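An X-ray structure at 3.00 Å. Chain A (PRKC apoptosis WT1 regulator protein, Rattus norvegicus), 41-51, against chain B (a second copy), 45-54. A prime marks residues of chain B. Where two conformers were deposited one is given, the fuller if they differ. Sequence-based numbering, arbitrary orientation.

Chain A (41-51) KEVLRERQENL
Chain B (45-54) RERQENLRLT

How do the two backbones lie against each other? Each stretch is a single run of α-helix that extends beyond both of its ends, with phi near -60° and psi between about -28° and -54°, held by i to i+4 backbone hydrogen bonds, such as Asn50 N to Glu46 O at 2.9 Å. The helices run in the same direction, 19° apart, with axes approaching to 10.0 Å. Like residues meet in register: the CA atoms of Glu46 and Glu46′ are 6.8 Å apart, and those of Asn50 and Asn50′ 5.8 Å. The contact buries 462 Å² in total.

How do the side chains interlock? Two knobs fill holes, one from each helix. Glu46′, extended with chi1 m and chi2 t, enters among Val43, Glu46, Arg47 and Asn50; its OE2 lies 3.4 Å from Val43 CG1, and its OE1 3.8 Å from Glu46 CB. Asn50, chi1 m, sits among Glu46′, Glu49′, Asn50′ and Leu53′, where its OD1 is 4.1 Å from Leu53′ CD1. Glu46 takes a different form from its counterpart, chi1 t and chi2 p, which brings its OE2 to 3.3 Å from Asn50′ CB. In the conformers given, the two copies of this glutamate therefore differ.

Which charges pair across the contact? Arg47 and Arg47′ each reach a glutamate on the other chain, although neither CA-to-CB bond points toward the partner helix; chi1 m followed by t at chi2 and chi3 carries each guanidinium across. Arg47 NE donates to Glu46′ OE2 at 2.7 Å and 176°, a short, nearly linear salt bridge that gives the inserted carboxylate a positive partner. Arg47′ NH2 donates to Glu42 OE2 at 3.2 Å and 168°. Glu46′ OE2 lies at the edge of the Arg47 guanidinium and Glu42 OE2 at that of Arg47′, each near the plane, where the N-H bonds point. Glu42, chi1 t and chi2 p, also accepts from its own helix, Arg45 NH2 to Glu42 OE1 at 3.0 Å, so its two oxygens serve arginines of different chains.

What does the asparagine pair contribute? Asn50 ND2 donates a weak hydrogen bond to the backbone Glu46′ O, 3.3 Å long at 164°, tying a side chain to a carbonyl that also accepts Asn50′ N at 2.9 Å. Asn50′ has chi1 t, unlike Asn50, and its CB lies 3.0 Å from Asn50 OD1, a tight fit where the backbones come near.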

# COMPACT_ATOMS: atom_id res chain seq x y z
N LYS A 41 -18.85 -9.92 -30.45
CA LYS A 41 -18.12 -10.82 -29.55
C LYS A 41 -16.90 -10.13 -28.91
O LYS A 41 -16.66 -10.25 -27.71
CB LYS A 41 -17.70 -12.10 -30.28
CG LYS A 41 -18.81 -13.15 -30.38
CD LYS A 41 -18.24 -14.52 -30.74
CE LYS A 41 -18.42 -14.84 -32.21
NZ LYS A 41 -17.53 -15.94 -32.67
N GLU A 42 -16.15 -9.40 -29.73
CA GLU A 42 -14.98 -8.68 -29.25
C GLU A 42 -15.33 -7.67 -28.16
O GLU A 42 -14.69 -7.63 -27.11
CB GLU A 42 -14.29 -7.97 -30.42
CG GLU A 42 -13.02 -7.24 -30.05
CD GLU A 42 -11.89 -8.18 -29.69
OE1 GLU A 42 -11.97 -9.39 -29.99
OE2 GLU A 42 -10.89 -7.68 -29.12
N VAL A 43 -16.33 -6.84 -28.42
CA VAL A 43 -16.75 -5.86 -27.44
C VAL A 43 -17.15 -6.55 -26.14
O VAL A 43 -16.70 -6.14 -25.07
CB VAL A 43 -17.93 -5.00 -27.94
CG1 VAL A 43 -18.54 -4.22 -26.79
CG2 VAL A 43 -17.47 -4.06 -29.03
N LEU A 44 -17.97 -7.59 -26.23
CA LEU A 44 -18.37 -8.31 -25.01
C LEU A 44 -17.15 -8.83 -24.23
O LEU A 44 -17.07 -8.71 -22.99
CB LEU A 44 -19.31 -9.48 -25.36
CG LEU A 44 -20.72 -9.11 -25.83
CD1 LEU A 44 -21.55 -10.35 -26.09
CD2 LEU A 44 -21.41 -8.21 -24.82
N ARG A 45 -16.18 -9.38 -24.96
CA ARG A 45 -14.94 -9.89 -24.37
C ARG A 45 -14.18 -8.80 -23.61
O ARG A 45 -13.82 -8.97 -22.43
CB ARG A 45 -14.04 -10.49 -25.45
CG ARG A 45 -14.16 -11.99 -25.61
CD ARG A 45 -12.95 -12.53 -26.34
NE ARG A 45 -12.87 -12.00 -27.70
CZ ARG A 45 -13.52 -12.52 -28.74
NH1 ARG A 45 -14.27 -13.60 -28.57
NH2 ARG A 45 -13.40 -11.98 -29.94
N GLU A 46 -13.97 -7.67 -24.28
CA GLU A 46 -13.17 -6.59 -23.73
C GLU A 46 -13.88 -5.97 -22.53
O GLU A 46 -13.23 -5.51 -21.59
CB GLU A 46 -12.90 -5.53 -24.79
CG GLU A 46 -11.78 -4.56 -24.44
CD GLU A 46 -10.42 -5.24 -24.35
OE1 GLU A 46 -10.25 -6.32 -24.96
OE2 GLU A 46 -9.53 -4.69 -23.68
N ARG A 47 -15.20 -6.00 -22.57
CA ARG A 47 -16.01 -5.50 -21.46
C ARG A 47 -15.85 -6.40 -20.24
O ARG A 47 -15.70 -5.91 -19.11
CB ARG A 47 -17.48 -5.39 -21.84
CG ARG A 47 -17.77 -4.24 -22.78
CD ARG A 47 -19.26 -4.00 -22.93
NE ARG A 47 -19.55 -2.83 -23.76
CZ ARG A 47 -20.76 -2.34 -23.95
NH1 ARG A 47 -21.81 -2.92 -23.39
NH2 ARG A 47 -20.93 -1.27 -24.72
N GLN A 48 -15.85 -7.71 -20.49
CA GLN A 48 -15.61 -8.67 -19.41
C GLN A 48 -14.25 -8.39 -18.79
O GLN A 48 -14.11 -8.30 -17.55
CB GLN A 48 -15.67 -10.11 -19.93
CG GLN A 48 -16.35 -11.09 -18.97
CD GLN A 48 -16.10 -12.54 -19.34
OE1 GLN A 48 -15.65 -12.84 -20.44
NE2 GLN A 48 -16.37 -13.44 -18.40
N GLU A 49 -13.25 -8.21 -19.65
CA GLU A 49 -11.90 -7.95 -19.17
C GLU A 49 -11.80 -6.68 -18.33
O GLU A 49 -11.15 -6.67 -17.28
CB GLU A 49 -10.94 -7.85 -20.35
CG GLU A 49 -9.51 -7.50 -19.97
CD GLU A 49 -8.78 -8.61 -19.22
OE1 GLU A 49 -9.39 -9.66 -18.92
OE2 GLU A 49 -7.58 -8.42 -18.92
N ASN A 50 -12.43 -5.60 -18.78
CA ASN A 50 -12.42 -4.36 -18.00
C ASN A 50 -13.18 -4.51 -16.69
O ASN A 50 -12.86 -3.84 -15.71
CB ASN A 50 -12.97 -3.19 -18.82
CG ASN A 50 -11.97 -2.71 -19.85
OD1 ASN A 50 -10.79 -3.01 -19.75
ND2 ASN A 50 -12.44 -1.95 -20.84
N LEU A 51 -14.19 -5.38 -16.67
CA LEU A 51 -14.89 -5.65 -15.42
C LEU A 51 -13.92 -6.31 -14.43
O LEU A 51 -13.80 -5.89 -13.26
CB LEU A 51 -16.09 -6.56 -15.67
CG LEU A 51 -17.15 -6.65 -14.56
CD1 LEU A 51 -17.58 -5.27 -14.10
CD2 LEU A 51 -18.32 -7.47 -15.06
N ARG B 45 -12.32 2.39 -28.41
CA ARG B 45 -12.59 3.08 -27.15
C ARG B 45 -12.31 2.22 -25.94
O ARG B 45 -11.58 2.61 -25.01
CB ARG B 45 -14.06 3.54 -27.10
CG ARG B 45 -14.29 4.98 -27.49
CD ARG B 45 -15.64 5.45 -26.96
NE ARG B 45 -16.73 4.70 -27.58
CZ ARG B 45 -17.28 5.02 -28.75
NH1 ARG B 45 -16.85 6.08 -29.42
NH2 ARG B 45 -18.26 4.28 -29.24
N GLU B 46 -12.91 1.03 -25.93
CA GLU B 46 -12.78 0.13 -24.80
C GLU B 46 -11.35 -0.37 -24.64
O GLU B 46 -10.91 -0.69 -23.53
CB GLU B 46 -13.74 -1.04 -24.94
CG GLU B 46 -15.20 -0.63 -24.96
CD GLU B 46 -16.13 -1.81 -24.83
OE1 GLU B 46 -15.62 -2.94 -24.66
OE2 GLU B 46 -17.36 -1.61 -24.89
N ARG B 47 -10.62 -0.44 -25.75
CA ARG B 47 -9.21 -0.80 -25.69
C ARG B 47 -8.43 0.32 -25.01
O ARG B 47 -7.53 0.06 -24.20
CB ARG B 47 -8.66 -1.09 -27.08
CG ARG B 47 -9.13 -2.42 -27.63
CD ARG B 47 -8.36 -2.83 -28.86
NE ARG B 47 -8.77 -4.16 -29.32
CZ ARG B 47 -8.18 -4.84 -30.30
NH1 ARG B 47 -7.14 -4.32 -30.94
NH2 ARG B 47 -8.62 -6.04 -30.63
N GLN B 48 -8.78 1.56 -25.33
CA GLN B 48 -8.14 2.69 -24.65
C GLN B 48 -8.40 2.61 -23.15
O GLN B 48 -7.46 2.73 -22.33
CB GLN B 48 -8.64 4.02 -25.20
CG GLN B 48 -7.56 5.07 -25.32
CD GLN B 48 -8.11 6.47 -25.52
OE1 GLN B 48 -9.29 6.66 -25.82
NE2 GLN B 48 -7.25 7.47 -25.35
N GLU B 49 -9.66 2.39 -22.79
CA GLU B 49 -10.03 2.34 -21.38
C GLU B 49 -9.29 1.22 -20.66
O GLU B 49 -8.81 1.40 -19.54
CB GLU B 49 -11.55 2.16 -21.21
CG GLU B 49 -12.02 2.06 -19.75
CD GLU B 49 -11.91 3.37 -18.97
OE1 GLU B 49 -11.40 4.38 -19.50
OE2 GLU B 49 -12.34 3.38 -17.79
N ASN B 50 -9.18 0.06 -21.31
CA ASN B 50 -8.47 -1.07 -20.74
C ASN B 50 -6.99 -0.78 -20.56
O ASN B 50 -6.36 -1.25 -19.61
CB ASN B 50 -8.62 -2.29 -21.64
CG ASN B 50 -7.65 -3.40 -21.28
OD1 ASN B 50 -7.91 -4.20 -20.38
ND2 ASN B 50 -6.52 -3.46 -21.97
N LEU B 51 -6.43 -0.01 -21.49
CA LEU B 51 -5.03 0.35 -21.41
C LEU B 51 -4.82 1.22 -20.17
O LEU B 51 -3.89 0.99 -19.36
CB LEU B 51 -4.59 1.08 -22.68
CG LEU B 51 -3.09 1.13 -22.95
CD1 LEU B 51 -2.48 -0.26 -22.84
CD2 LEU B 51 -2.82 1.73 -24.31
N ARG B 52 -5.72 2.18 -20.03
CA ARG B 52 -5.75 3.07 -18.87
C ARG B 52 -5.80 2.28 -17.57
O ARG B 52 -4.96 2.48 -16.68
CB ARG B 52 -6.95 4.01 -18.97
CG ARG B 52 -6.90 5.19 -18.03
CD ARG B 52 -8.20 5.95 -18.08
NE ARG B 52 -9.29 5.18 -17.50
CZ ARG B 52 -9.57 5.14 -16.20
NH1 ARG B 52 -8.84 5.85 -15.35
NH2 ARG B 52 -10.58 4.40 -15.77
N LEU B 53 -6.77 1.38 -17.46
CA LEU B 53 -6.92 0.54 -16.28
C LEU B 53 -5.69 -0.31 -16.00
O LEU B 53 -5.34 -0.51 -14.85
CB LEU B 53 -8.14 -0.37 -16.41
CG LEU B 53 -9.51 0.29 -16.39
CD1 LEU B 53 -10.58 -0.79 -16.32
CD2 LEU B 53 -9.64 1.25 -15.24
N THR B 54 -5.05 -0.82 -17.05
CA THR B 54 -3.86 -1.65 -16.88
C THR B 54 -2.73 -0.83 -16.27
O THR B 54 -2.07 -1.27 -15.30
CB THR B 54 -3.42 -2.25 -18.23
OG1 THR B 54 -4.32 -3.30 -18.61
CG2 THR B 54 -2.00 -2.81 -18.13